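Local coordinates for protein putative glucose-6-phosphate 1-epimerase (Salmonella typhimurium, PDB 2HTB) that probably interconverts the alpha and beta anomers of glucose 6-phosphate and related hexose 6-phosphates, acting as a monomeric mutarotase, at residues Phe150-Arg155 with Leu166-Glu171; Leu41-Val46 with Ser54-Gly59; Gly159-Ile164 with Thr303-Lys308; Val46-Val51 with Asn128-Thr133. All blocks are in the same frame, centred on the assembly; numbering follows the deposited sequence.

The four contacts lie in two antiparallel sheets of the chain. Contact 2 pairs strands 41-48 and 51-56 in a five-stranded sheet. Contacts 1 and 3 use strand 162-169 in the nine-stranded sheet: contact 1 joins it to 151-158, contact 3 to the C-terminal strand 298-308. Contact 4 bridges the sheets, from the end of strand 41-48 and the turn after it to strand 130-137. It shares V46 with contact 2; their centres are about 14 Å apart. Centres of contacts 3 and 4 are about 12 Å apart, those of 1 and 3 about 23 Å. Along the chain contacts 2 and 4 interleave first; contacts 1 and 3 then interleave. One sheet packs on another, as in galactose mutarotase-like folds.

Contact 1 of 4, residues Phe150-Arg155 with Leu166-Glu171; sequences FTLLAR and LEAHGE
E167 reaches across from strand 162-169 to L153 and R155 of strand 151-158. Its CB lies 3.9 Å from L153 O. With CG anti to the backbone N (chi1 -169°) and the chain extended, the carboxylate stands out beside L153, and the two side chains point the same way. OE1 touches L153 CD1 and accepts a bond from H169 NE2, modelled at 2.5 Å, a shortness doubtful at this resolution. OE2 meets R155 NH2 at 2.8 Å. This salt bridge has a weak hydrogen bond, with an N-H...O angle of 129°. E167 CD lies in the plane of the R155 guanidinium, at its edge; guanidinium and carboxylate planes are 58° apart. R299 forms a second salt bridge to OE2, so two arginines and H169 hold the carboxylate, which is probably ionised. Behind it the backbones pair antiparallel; E167 N gives its hydrogen to L153 O at 2.7 Å, and T151 and H169 form the next hydrogen-bonded pair. On the other face L152 CD2 packs against L166 CD2. The strands form a beta hairpin. Strand 130-137 flanks 151-158 and strand 298-308 flanks 162-169, while W96, W118 and strand 94-95 cover the L152 and L166 face.

Contact 2 of 4, residues Leu41-Val46 with Ser54-Gly59; sequences LDLIVV and SFALQG
This is an antiparallel beta-hairpin contact between L41-V46 and S54-G59, largely buried, in the five-stranded sheet. I44 and F55 form the hydrogen-bonded pair: I44 N to F55 O and F55 N to I44 O are both 2.8 Å. L43 faces A56 and V45 faces S54 in the non-hydrogen-bonded pairs. Past A56 the strand ends, yet L57 N still bonds D42 O at 3.3 Å. A water then joins D42 O to Q58 N. On the I44 face, F55 has CG beside the backbone N (chi1 -57°), which turns the ring edge to I44 O. V46 CG2 reaches the same edge, 3.9 Å from F55 CE1. The ring also meets F134 and F156 of the nine-stranded sheet. I44 CD1 lies across L57 CD2 at 4.0 Å. At the same end, L41 CD2 crosses the Q58 side chain obliquely, 3.8 Å from Q58 OE1, which accepts a bond from G85 N. The Q58 side chain is about 7 Å from that of R114, probably a substrate-binding residue, so the hairpin end probably borders the pocket. Apolar side chains fill the face between the sheets. Where strand pairing stops, D42 O accepts two bonds, a long one from L57 N and one from the water.

Contact 3 of 4, residues Gly159-Ile164 with Thr303-Lys308; sequences GKTCEI and TICVAK
T303 has OG1 beside its backbone N (chi1 -65°), which places the hydroxyl against E163 CG. E163 sets its CG at chi1 -91°, away from a staggered value, and then runs extended. The two side chains lie side by side and point the same way. E163 CG comes 3.4 Å from T303 OG1 and 3.9 Å from T303 CG2, so it is the aliphatic part of the glutamate that does the touching. T303 OG1 also has weak links, to H249 and to a water that donates to I164 O. Next to this pair, C162 and I304 form the antiparallel hydrogen-bonded pair. C162 N to I304 O is 3.0 Å and I304 N to C162 O is 2.9 Å. Their side chains lie on the opposite face from E163 and T303, and CB to CB between C162 and I304 is 4.3 Å. I164 CD1 approaches I304 CD1 at a similar range. W65 and L62 of strand 61-67 cover this apolar face. Near the turn, T161 CG2 packs on C305 SG at 4.0 Å. Strand 242-249 pairs along the other side of 298-308. The C-terminal strand therefore sits in mid-sheet between strands from distant parts of the chain. Its apolar face packs on the neighbouring sheet, consistent with the beta-supersandwich of the galactose mutarotase-like fold.

Contact 4 of 4, residues Val46-Val51 with Asn128-Thr133; sequences VDHPQV and NGVMLT
G129 CA makes a CH-pi contact over one face of the H48 ring, 4.0 Å from its centroid and 27° off the ring normal. H48 NE2 is 3.3 Å from G129 N, but the angle is too poor for a hydrogen bond. V130 CG2 reaches the ring obliquely, 3.9 Å from H48 ND1, and also meets V46 CG1 at 3.8 Å. The V130 side chain lies antiparallel to those of V46 and H48, alongside them. Q50 CB adds a contact to N128 O, also at 3.8 Å. In H48, CG anti to the backbone N (chi1 168°) carries the imidazole across to G129. Outside this shell a type I turn from H48 to V51 places H48, Q50 and V51 on the side facing N128-V130. H48 N to V51 O and V51 N to H48 O, each 2.9 Å, close it. P49 CD lies over the opposite ring face, offset toward the rim, so the ring is held between P49 and G129. V130 is tied through its backbone to V158, which also packs on V46 and V51. No hydrogen bond or salt bridge crosses between the two segments, so the join rests on shape and dispersion, away from the annotated sites.

Contact 1 of 4, residues Phe150-Arg155 with Leu166-Glu171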
loop_
_atom_site.group_PDB
_atom_site.type_symbol
_atom_site.label_atom_id
_atom_site.label_comp_id
_atom_site.label_asym_id
_atom_site.label_seq_id
_atom_site.Cartn_x
_atom_site.Cartn_y
_atom_site.Cartn_z
ATOM N N PHE A 150 20.831 5.548 3.499
ATOM C CA PHE A 150 19.836 4.708 4.173
ATOM C C PHE A 150 19.901 3.272 3.664
ATOM O O PHE A 150 20.441 2.993 2.585
ATOM C CB PHE A 150 18.431 5.259 3.908
ATOM C CG PHE A 150 18.000 5.111 2.487
ATOM C CD1 PHE A 150 18.257 6.142 1.549
ATOM C CD2 PHE A 150 17.343 3.935 2.051
ATOM C CE1 PHE A 150 17.830 6.027 0.186
ATOM C CE2 PHE A 150 16.890 3.795 0.696
ATOM C CZ PHE A 150 17.144 4.818 -0.273
ATOM N N THR A 151 19.272 2.386 4.430
ATOM C CA THR A 151 18.930 1.024 3.949
ATOM C C THR A 151 17.485 0.869 4.358
ATOM O O THR A 151 17.121 1.060 5.606
ATOM C CB THR A 151 19.795 -0.031 4.614
ATOM O OG1 THR A 151 21.167 0.214 4.278
ATOM C CG2 THR A 151 19.447 -1.384 4.174
ATOM N N LEU A 152 16.642 0.589 3.337
ATOM C CA LEU A 152 15.182 0.449 3.597
ATOM C C LEU A 152 14.815 -0.976 3.398
ATOM O O LEU A 152 15.226 -1.496 2.351
ATOM C CB LEU A 152 14.405 1.251 2.593
ATOM C CG LEU A 152 13.151 1.991 2.973
ATOM C CD1 LEU A 152 12.330 2.093 1.727
ATOM C CD2 LEU A 152 12.311 1.426 4.027
ATOM N N LEU A 153 14.133 -1.617 4.350
ATOM C CA LEU A 153 13.691 -3.008 4.238
ATOM C C LEU A 153 12.230 -3.096 4.355
ATOM O O LEU A 153 11.594 -2.410 5.144
ATOM C CB LEU A 153 14.231 -3.863 5.313
ATOM C CG LEU A 153 15.758 -3.987 5.293
ATOM C CD1 LEU A 153 16.375 -4.435 6.632
ATOM C CD2 LEU A 153 16.253 -4.903 4.051
ATOM N N ALA A 154 11.695 -3.954 3.499
ATOM C CA ALA A 154 10.267 -4.283 3.453
ATOM C C ALA A 154 10.036 -5.812 3.521
ATOM O O ALA A 154 10.534 -6.615 2.692
ATOM C CB ALA A 154 9.688 -3.732 2.206
ATOM N N ARG A 155 9.306 -6.211 4.541
ATOM C CA ARG A 155 9.099 -7.619 4.815
ATOM C C ARG A 155 7.626 -7.952 4.779
ATOM O O ARG A 155 6.804 -7.220 5.383
ATOM C CB ARG A 155 9.674 -7.972 6.185
ATOM C CG ARG A 155 11.200 -8.130 6.105
ATOM C CD ARG A 155 11.874 -8.495 7.499
ATOM N NE ARG A 155 12.435 -7.338 8.242
ATOM C CZ ARG A 155 13.724 -7.224 8.580
ATOM N NH1 ARG A 155 14.595 -8.202 8.275
ATOM N NH2 ARG A 155 14.134 -6.134 9.237
ATOM N N LEU A 166 7.836 -2.317 7.200
ATOM C CA LEU A 166 8.792 -1.380 6.578
ATOM C C LEU A 166 9.789 -1.013 7.669
ATOM O O LEU A 166 9.353 -0.732 8.791
ATOM C CB LEU A 166 8.030 -0.133 6.242
ATOM C CG LEU A 166 8.265 0.697 4.995
ATOM C CD1 LEU A 166 8.624 2.061 5.353
ATOM C CD2 LEU A 166 9.257 0.124 3.957
ATOM N N GLU A 167 11.079 -1.008 7.377
ATOM C CA GLU A 167 12.077 -0.664 8.349
ATOM C C GLU A 167 13.221 0.183 7.721
ATOM O O GLU A 167 13.922 -0.287 6.834
ATOM C CB GLU A 167 12.657 -1.953 8.841
ATOM C CG GLU A 167 13.526 -1.845 10.049
ATOM C CD GLU A 167 14.171 -3.182 10.427
ATOM O OE1 GLU A 167 15.345 -3.391 10.097
ATOM O OE2 GLU A 167 13.533 -4.051 11.024
ATOM N N ALA A 168 13.404 1.427 8.189
ATOM C CA ALA A 168 14.419 2.330 7.666
ATOM C C ALA A 168 15.607 2.546 8.666
ATOM O O ALA A 168 15.435 2.924 9.850
ATOM C CB ALA A 168 13.782 3.599 7.309
ATOM N N HIS A 169 16.793 2.241 8.169
ATOM C CA HIS A 169 18.055 2.401 8.880
ATOM C C HIS A 169 18.764 3.611 8.334
ATOM O O HIS A 169 18.874 3.810 7.061
ATOM C CB HIS A 169 18.945 1.176 8.600
ATOM C CG HIS A 169 18.382 -0.087 9.164
ATOM N ND1 HIS A 169 18.744 -0.571 10.397
ATOM C CD2 HIS A 169 17.420 -0.917 8.708
ATOM C CE1 HIS A 169 18.049 -1.665 10.665
ATOM N NE2 HIS A 169 17.231 -1.884 9.660
ATOM N N GLY A 170 19.319 4.377 9.267
ATOM C CA GLY A 170 20.047 5.611 8.961
ATOM C C GLY A 170 19.766 6.587 10.076
ATOM O O GLY A 170 19.280 6.189 11.147
ATOM N N GLU A 171 20.104 7.846 9.817
ATOM C CA GLU A 171 20.092 8.922 10.771
ATOM C C GLU A 171 19.382 10.069 10.100
ATOM O O GLU A 171 20.023 10.890 9.441
ATOM C CB GLU A 171 21.503 9.358 11.080
ATOM C CG GLU A 171 22.619 8.154 11.331
ATOM C CD GLU A 171 22.866 7.882 12.866
ATOM O OE1 GLU A 171 22.544 8.849 13.664
ATOM O OE2 GLU A 171 23.348 6.733 13.261
#

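Contact 2 of 4, residues Leu41-Val46 with Ser54-Gly59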
loop_
_atom_site.group_PDB
_atom_site.type_symbol
_atom_site.label_atom_id
_atom_site.label_comp_id
_atom_site.label_asym_id
_atom_site.label_seq_id
_atom_site.Cartn_x
_atom_site.Cartn_y
_atom_site.Cartn_z
ATOM N N LEU A 41 8.385 -4.189 -16.215
ATOM C CA LEU A 41 8.643 -4.458 -14.764
ATOM C C LEU A 41 8.787 -5.909 -14.423
ATOM O O LEU A 41 7.908 -6.687 -14.719
ATOM C CB LEU A 41 7.531 -3.916 -13.938
ATOM C CG LEU A 41 7.509 -2.362 -14.082
ATOM C CD1 LEU A 41 6.469 -1.784 -13.197
ATOM C CD2 LEU A 41 8.926 -1.702 -13.841
ATOM N N ASP A 42 9.909 -6.284 -13.806
ATOM C CA ASP A 42 9.989 -7.627 -13.196
ATOM C C ASP A 42 9.048 -7.762 -12.073
ATOM O O ASP A 42 9.096 -6.922 -11.155
ATOM C CB ASP A 42 11.385 -7.873 -12.599
ATOM C CG ASP A 42 12.473 -7.937 -13.662
ATOM O OD1 ASP A 42 12.185 -8.474 -14.766
ATOM O OD2 ASP A 42 13.603 -7.476 -13.350
ATOM N N LEU A 43 8.277 -8.840 -12.062
ATOM C CA LEU A 43 7.420 -9.119 -10.887
ATOM C C LEU A 43 7.828 -10.360 -10.109
ATOM O O LEU A 43 8.392 -11.257 -10.714
ATOM C CB LEU A 43 5.979 -9.361 -11.337
ATOM C CG LEU A 43 5.480 -8.353 -12.352
ATOM C CD1 LEU A 43 4.009 -8.681 -12.581
ATOM C CD2 LEU A 43 5.644 -6.930 -11.759
ATOM N N ILE A 44 7.478 -10.441 -8.811
ATOM C CA ILE A 44 7.639 -11.665 -8.051
ATOM C C ILE A 44 6.222 -12.094 -7.717
ATOM O O ILE A 44 5.435 -11.314 -7.166
ATOM C CB ILE A 44 8.497 -11.450 -6.738
ATOM C CG1 ILE A 44 10.041 -11.609 -6.940
ATOM C CG2 ILE A 44 8.245 -12.526 -5.737
ATOM C CD1 ILE A 44 10.594 -11.286 -8.149
ATOM N N VAL A 45 5.882 -13.335 -8.059
ATOM C CA VAL A 45 4.507 -13.813 -8.008
ATOM C C VAL A 45 4.400 -15.034 -7.091
ATOM O O VAL A 45 5.164 -15.992 -7.157
ATOM C CB VAL A 45 4.034 -14.263 -9.380
ATOM C CG1 VAL A 45 2.596 -14.670 -9.284
ATOM C CG2 VAL A 45 4.243 -13.202 -10.471
ATOM N N VAL A 46 3.444 -14.985 -6.218
ATOM C CA VAL A 46 3.348 -15.983 -5.243
ATOM C C VAL A 46 2.106 -16.774 -5.608
ATOM O O VAL A 46 0.987 -16.268 -5.462
ATOM C CB VAL A 46 3.186 -15.292 -3.907
ATOM C CG1 VAL A 46 2.732 -16.302 -2.761
ATOM C CG2 VAL A 46 4.492 -14.627 -3.562
ATOM N N SER A 54 1.161 -10.922 -5.570
ATOM C CA SER A 54 2.134 -10.487 -6.542
ATOM C C SER A 54 2.773 -9.163 -6.145
ATOM O O SER A 54 2.105 -8.279 -5.473
ATOM C CB SER A 54 1.546 -10.489 -7.998
ATOM O OG SER A 54 0.481 -9.545 -8.305
ATOM N N PHE A 55 4.030 -9.003 -6.609
ATOM C CA PHE A 55 4.861 -7.883 -6.239
ATOM C C PHE A 55 5.615 -7.363 -7.429
ATOM O O PHE A 55 5.974 -8.122 -8.280
ATOM C CB PHE A 55 5.949 -8.266 -5.244
ATOM C CG PHE A 55 5.463 -8.883 -3.963
ATOM C CD1 PHE A 55 5.082 -10.241 -3.912
ATOM C CD2 PHE A 55 5.498 -8.126 -2.773
ATOM C CE1 PHE A 55 4.651 -10.783 -2.729
ATOM C CE2 PHE A 55 5.128 -8.674 -1.558
ATOM C CZ PHE A 55 4.684 -10.006 -1.531
ATOM N N ALA A 56 5.898 -6.052 -7.455
ATOM C CA ALA A 56 6.878 -5.476 -8.356
ATOM C C ALA A 56 8.171 -5.217 -7.581
ATOM O O ALA A 56 8.170 -4.605 -6.493
ATOM C CB ALA A 56 6.336 -4.196 -8.915
ATOM N N LEU A 57 9.293 -5.601 -8.160
ATOM C CA LEU A 57 10.603 -5.195 -7.585
ATOM C C LEU A 57 10.686 -3.692 -7.460
ATOM O O LEU A 57 11.124 -3.175 -6.442
ATOM C CB LEU A 57 11.796 -5.789 -8.364
ATOM C CG LEU A 57 11.881 -7.326 -8.235
ATOM C CD1 LEU A 57 13.088 -7.829 -8.967
ATOM C CD2 LEU A 57 11.968 -7.807 -6.738
ATOM N N GLN A 58 10.263 -2.992 -8.507
ATOM C CA GLN A 58 10.080 -1.570 -8.408
ATOM C C GLN A 58 9.192 -1.220 -7.212
ATOM O O GLN A 58 8.046 -1.573 -7.186
ATOM C CB GLN A 58 9.525 -0.996 -9.706
ATOM C CG GLN A 58 9.499 0.555 -9.681
ATOM C CD GLN A 58 9.261 1.113 -11.049
ATOM O OE1 GLN A 58 10.211 1.209 -11.840
ATOM N NE2 GLN A 58 7.982 1.478 -11.371
ATOM N N GLY A 59 9.755 -0.473 -6.239
ATOM C CA GLY A 59 8.994 -0.049 -5.082
ATOM C C GLY A 59 8.565 -1.202 -4.161
ATOM O O GLY A 59 7.682 -0.996 -3.330
HETATM O O HOH W 1 9.499 -3.999 -10.912
#

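Contact 3 of 4, residues Gly159-Ile164 with Thr303-Lys308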
loop_
_atom_site.group_PDB
_atom_site.type_symbol
_atom_site.label_atom_id
_atom_site.label_comp_id
_atom_site.label_asym_id
_atom_site.label_seq_id
_atom_site.Cartn_x
_atom_site.Cartn_y
_atom_site.Cartn_z
ATOM N N GLY A 159 -0.302 -15.067 3.536
ATOM C CA GLY A 159 -1.024 -16.278 3.492
ATOM C C GLY A 159 -2.452 -16.011 3.714
ATOM O O GLY A 159 -3.069 -15.424 2.872
ATOM N N LYS A 160 -3.013 -16.407 4.840
ATOM C CA LYS A 160 -4.449 -16.243 5.008
ATOM C C LYS A 160 -4.540 -14.877 5.605
ATOM O O LYS A 160 -5.569 -14.233 5.548
ATOM C CB LYS A 160 -5.053 -17.263 5.992
ATOM C CG LYS A 160 -5.132 -18.764 5.499
ATOM C CD LYS A 160 -5.909 -19.650 6.577
ATOM C CE LYS A 160 -7.252 -20.312 5.976
ATOM N N THR A 161 -3.476 -14.415 6.234
ATOM C CA THR A 161 -3.443 -13.011 6.586
ATOM C C THR A 161 -2.237 -12.401 5.861
ATOM O O THR A 161 -1.470 -13.090 5.215
ATOM C CB THR A 161 -3.289 -12.797 8.064
ATOM O OG1 THR A 161 -1.963 -13.132 8.407
ATOM C CG2 THR A 161 -4.303 -13.576 8.890
ATOM N N CYS A 162 -2.077 -11.097 5.939
ATOM C CA CYS A 162 -1.013 -10.476 5.188
ATOM C C CYS A 162 -0.321 -9.487 6.056
ATOM O O CYS A 162 -0.950 -8.641 6.690
ATOM C CB CYS A 162 -1.587 -9.845 3.956
ATOM S SG CYS A 162 -0.414 -8.831 3.073
ATOM N N GLU A 163 0.972 -9.607 6.159
ATOM C CA GLU A 163 1.669 -8.676 7.025
ATOM C C GLU A 163 2.766 -7.985 6.281
ATOM O O GLU A 163 3.562 -8.612 5.534
ATOM C CB GLU A 163 2.263 -9.363 8.212
ATOM C CG GLU A 163 1.422 -9.446 9.417
ATOM C CD GLU A 163 1.951 -10.577 10.343
ATOM O OE1 GLU A 163 3.209 -10.861 10.362
ATOM O OE2 GLU A 163 1.140 -11.201 11.061
ATOM N N ILE A 164 2.801 -6.685 6.517
ATOM C CA ILE A 164 3.656 -5.759 5.795
ATOM C C ILE A 164 4.360 -4.889 6.835
ATOM O O ILE A 164 3.703 -4.300 7.660
ATOM C CB ILE A 164 2.821 -4.857 4.901
ATOM C CG1 ILE A 164 2.023 -5.673 3.904
ATOM C CG2 ILE A 164 3.689 -3.918 4.140
ATOM C CD1 ILE A 164 0.842 -4.906 3.324
ATOM N N THR A 303 -1.237 -4.999 9.171
ATOM C CA THR A 303 -1.658 -6.406 9.117
ATOM C C THR A 303 -3.047 -6.447 8.574
ATOM O O THR A 303 -3.886 -5.705 9.088
ATOM C CB THR A 303 -1.747 -7.072 10.542
ATOM O OG1 THR A 303 -0.451 -7.110 11.088
ATOM C CG2 THR A 303 -2.207 -8.543 10.410
ATOM N N ILE A 304 -3.317 -7.325 7.609
ATOM C CA ILE A 304 -4.665 -7.372 6.979
ATOM C C ILE A 304 -5.268 -8.734 7.122
ATOM O O ILE A 304 -4.561 -9.682 6.813
ATOM C CB ILE A 304 -4.593 -7.108 5.438
ATOM C CG1 ILE A 304 -3.804 -5.833 5.157
ATOM C CG2 ILE A 304 -5.998 -7.119 4.832
ATOM C CD1 ILE A 304 -3.457 -5.564 3.720
ATOM N N CYS A 305 -6.534 -8.812 7.548
ATOM C CA CYS A 305 -7.392 -10.010 7.551
ATOM C C CYS A 305 -8.701 -9.752 6.849
ATOM O O CYS A 305 -9.219 -8.653 6.901
ATOM C CB CYS A 305 -7.823 -10.360 9.005
ATOM S SG CYS A 305 -6.457 -10.452 10.097
ATOM N N VAL A 306 -9.308 -10.805 6.346
ATOM C CA VAL A 306 -10.613 -10.790 5.716
ATOM C C VAL A 306 -11.548 -11.841 6.356
ATOM O O VAL A 306 -11.142 -12.932 6.715
ATOM C CB VAL A 306 -10.608 -11.331 4.250
ATOM C CG1 VAL A 306 -11.371 -10.434 3.379
ATOM C CG2 VAL A 306 -9.308 -11.544 3.712
ATOM N N ALA A 307 -12.837 -11.546 6.376
ATOM C CA ALA A 307 -13.813 -12.524 6.825
ATOM C C ALA A 307 -15.131 -12.222 6.097
ATOM O O ALA A 307 -15.599 -11.079 6.109
ATOM C CB ALA A 307 -13.961 -12.492 8.346
ATOM N N LYS A 308 -15.694 -13.239 5.419
ATOM C CA LYS A 308 -16.994 -13.077 4.742
ATOM C C LYS A 308 -18.118 -12.806 5.769
ATOM O O LYS A 308 -17.995 -13.189 6.922
ATOM C CB LYS A 308 -17.330 -14.264 3.860
ATOM C CG LYS A 308 -16.848 -14.108 2.415
ATOM C CD LYS A 308 -17.276 -15.305 1.514
ATOM C CE LYS A 308 -16.109 -16.065 0.898
ATOM N NZ LYS A 308 -16.191 -15.856 -0.548
HETATM O O HOH W 2 2.604 -6.410 9.939
#

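Contact 4 of 4, residues Val46-Val51 with Asn128-Thr133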
loop_
_atom_site.group_PDB
_atom_site.type_symbol
_atom_site.label_atom_id
_atom_site.label_comp_id
_atom_site.label_asym_id
_atom_site.label_seq_id
_atom_site.Cartn_x
_atom_site.Cartn_y
_atom_site.Cartn_z
ATOM N N VAL A 46 3.444 -14.985 -6.218
ATOM C CA VAL A 46 3.348 -15.983 -5.243
ATOM C C VAL A 46 2.106 -16.774 -5.608
ATOM O O VAL A 46 0.987 -16.268 -5.462
ATOM C CB VAL A 46 3.186 -15.292 -3.907
ATOM C CG1 VAL A 46 2.732 -16.302 -2.761
ATOM C CG2 VAL A 46 4.492 -14.627 -3.562
ATOM N N ASP A 47 2.298 -17.993 -6.098
ATOM C CA ASP A 47 1.171 -18.911 -6.377
ATOM C C ASP A 47 1.189 -20.102 -5.445
ATOM O O ASP A 47 1.861 -21.091 -5.743
ATOM C CB ASP A 47 1.233 -19.452 -7.815
ATOM C CG ASP A 47 -0.045 -20.173 -8.178
ATOM O OD1 ASP A 47 -0.816 -20.471 -7.237
ATOM O OD2 ASP A 47 -0.313 -20.384 -9.396
ATOM N N HIS A 48 0.467 -20.020 -4.339
ATOM C CA HIS A 48 0.652 -20.938 -3.230
ATOM C C HIS A 48 -0.711 -21.448 -2.715
ATOM O O HIS A 48 -1.727 -20.737 -2.817
ATOM C CB HIS A 48 1.476 -20.207 -2.155
ATOM C CG HIS A 48 1.531 -20.883 -0.798
ATOM N ND1 HIS A 48 2.712 -21.381 -0.262
ATOM C CD2 HIS A 48 0.587 -21.045 0.159
ATOM C CE1 HIS A 48 2.468 -21.901 0.932
ATOM N NE2 HIS A 48 1.194 -21.695 1.217
ATOM N N PRO A 49 -0.759 -22.660 -2.127
ATOM C CA PRO A 49 -2.083 -23.246 -1.877
ATOM C C PRO A 49 -2.965 -22.401 -1.001
ATOM O O PRO A 49 -4.188 -22.463 -1.156
ATOM C CB PRO A 49 -1.752 -24.568 -1.188
ATOM C CG PRO A 49 -0.328 -24.941 -1.715
ATOM C CD PRO A 49 0.349 -23.564 -1.769
ATOM N N GLN A 50 -2.360 -21.585 -0.116
ATOM C CA GLN A 50 -3.119 -20.681 0.766
ATOM C C GLN A 50 -3.307 -19.281 0.249
ATOM O O GLN A 50 -4.147 -18.596 0.780
ATOM C CB GLN A 50 -2.482 -20.598 2.170
ATOM C CG GLN A 50 -2.427 -22.051 2.913
ATOM C CD GLN A 50 -3.801 -22.366 3.507
ATOM O OE1 GLN A 50 -4.147 -23.528 3.737
ATOM N NE2 GLN A 50 -4.611 -21.288 3.750
ATOM N N VAL A 51 -2.573 -18.852 -0.794
ATOM C CA VAL A 51 -2.527 -17.431 -1.175
ATOM C C VAL A 51 -2.052 -17.283 -2.610
ATOM O O VAL A 51 -1.095 -18.003 -3.061
ATOM C CB VAL A 51 -1.352 -16.658 -0.509
ATOM C CG1 VAL A 51 -1.699 -15.239 -0.173
ATOM C CG2 VAL A 51 -0.620 -17.424 0.596
ATOM N N ASN A 128 1.917 -22.704 5.337
ATOM C CA ASN A 128 0.964 -21.610 5.637
ATOM C C ASN A 128 1.032 -20.366 4.740
ATOM O O ASN A 128 0.078 -19.525 4.736
ATOM C CB ASN A 128 1.092 -21.175 7.104
ATOM C CG ASN A 128 0.718 -22.302 8.104
ATOM O OD1 ASN A 128 0.992 -22.181 9.274
ATOM N ND2 ASN A 128 0.098 -23.383 7.624
ATOM N N GLY A 129 2.143 -20.242 3.999
ATOM C CA GLY A 129 2.441 -19.006 3.327
ATOM C C GLY A 129 3.860 -18.704 2.985
ATOM O O GLY A 129 4.704 -19.588 3.028
ATOM N N VAL A 130 4.124 -17.452 2.591
ATOM C CA VAL A 130 5.456 -17.056 2.062
ATOM C C VAL A 130 5.964 -15.772 2.754
ATOM O O VAL A 130 5.170 -14.895 3.003
ATOM C CB VAL A 130 5.412 -16.930 0.520
ATOM C CG1 VAL A 130 6.743 -16.898 -0.069
ATOM C CG2 VAL A 130 4.754 -18.080 -0.052
ATOM N N MET A 131 7.244 -15.707 3.147
ATOM C CA MET A 131 7.866 -14.479 3.615
ATOM C C MET A 131 8.801 -14.001 2.533
ATOM O O MET A 131 9.478 -14.830 1.889
ATOM C CB MET A 131 8.627 -14.667 4.950
ATOM C CG MET A 131 9.625 -13.433 5.484
ATOM S SD MET A 131 11.256 -13.077 4.520
ATOM C CE MET A 131 12.538 -14.225 5.227
ATOM N N LEU A 132 8.841 -12.668 2.335
ATOM C CA LEU A 132 9.775 -12.020 1.391
ATOM C C LEU A 132 10.393 -10.772 2.033
ATOM O O LEU A 132 9.716 -9.951 2.679
ATOM C CB LEU A 132 9.084 -11.572 0.159
ATOM C CG LEU A 132 8.338 -12.612 -0.626
ATOM C CD1 LEU A 132 6.888 -12.636 -0.247
ATOM C CD2 LEU A 132 8.454 -12.327 -2.130
ATOM N N THR A 133 11.690 -10.613 1.871
ATOM C CA THR A 133 12.305 -9.386 2.297
ATOM C C THR A 133 12.883 -8.705 1.077
ATOM O O THR A 133 13.720 -9.271 0.321
ATOM C CB THR A 133 13.433 -9.648 3.345
ATOM O OG1 THR A 133 12.857 -10.275 4.471
ATOM C CG2 THR A 133 14.067 -8.368 3.810
#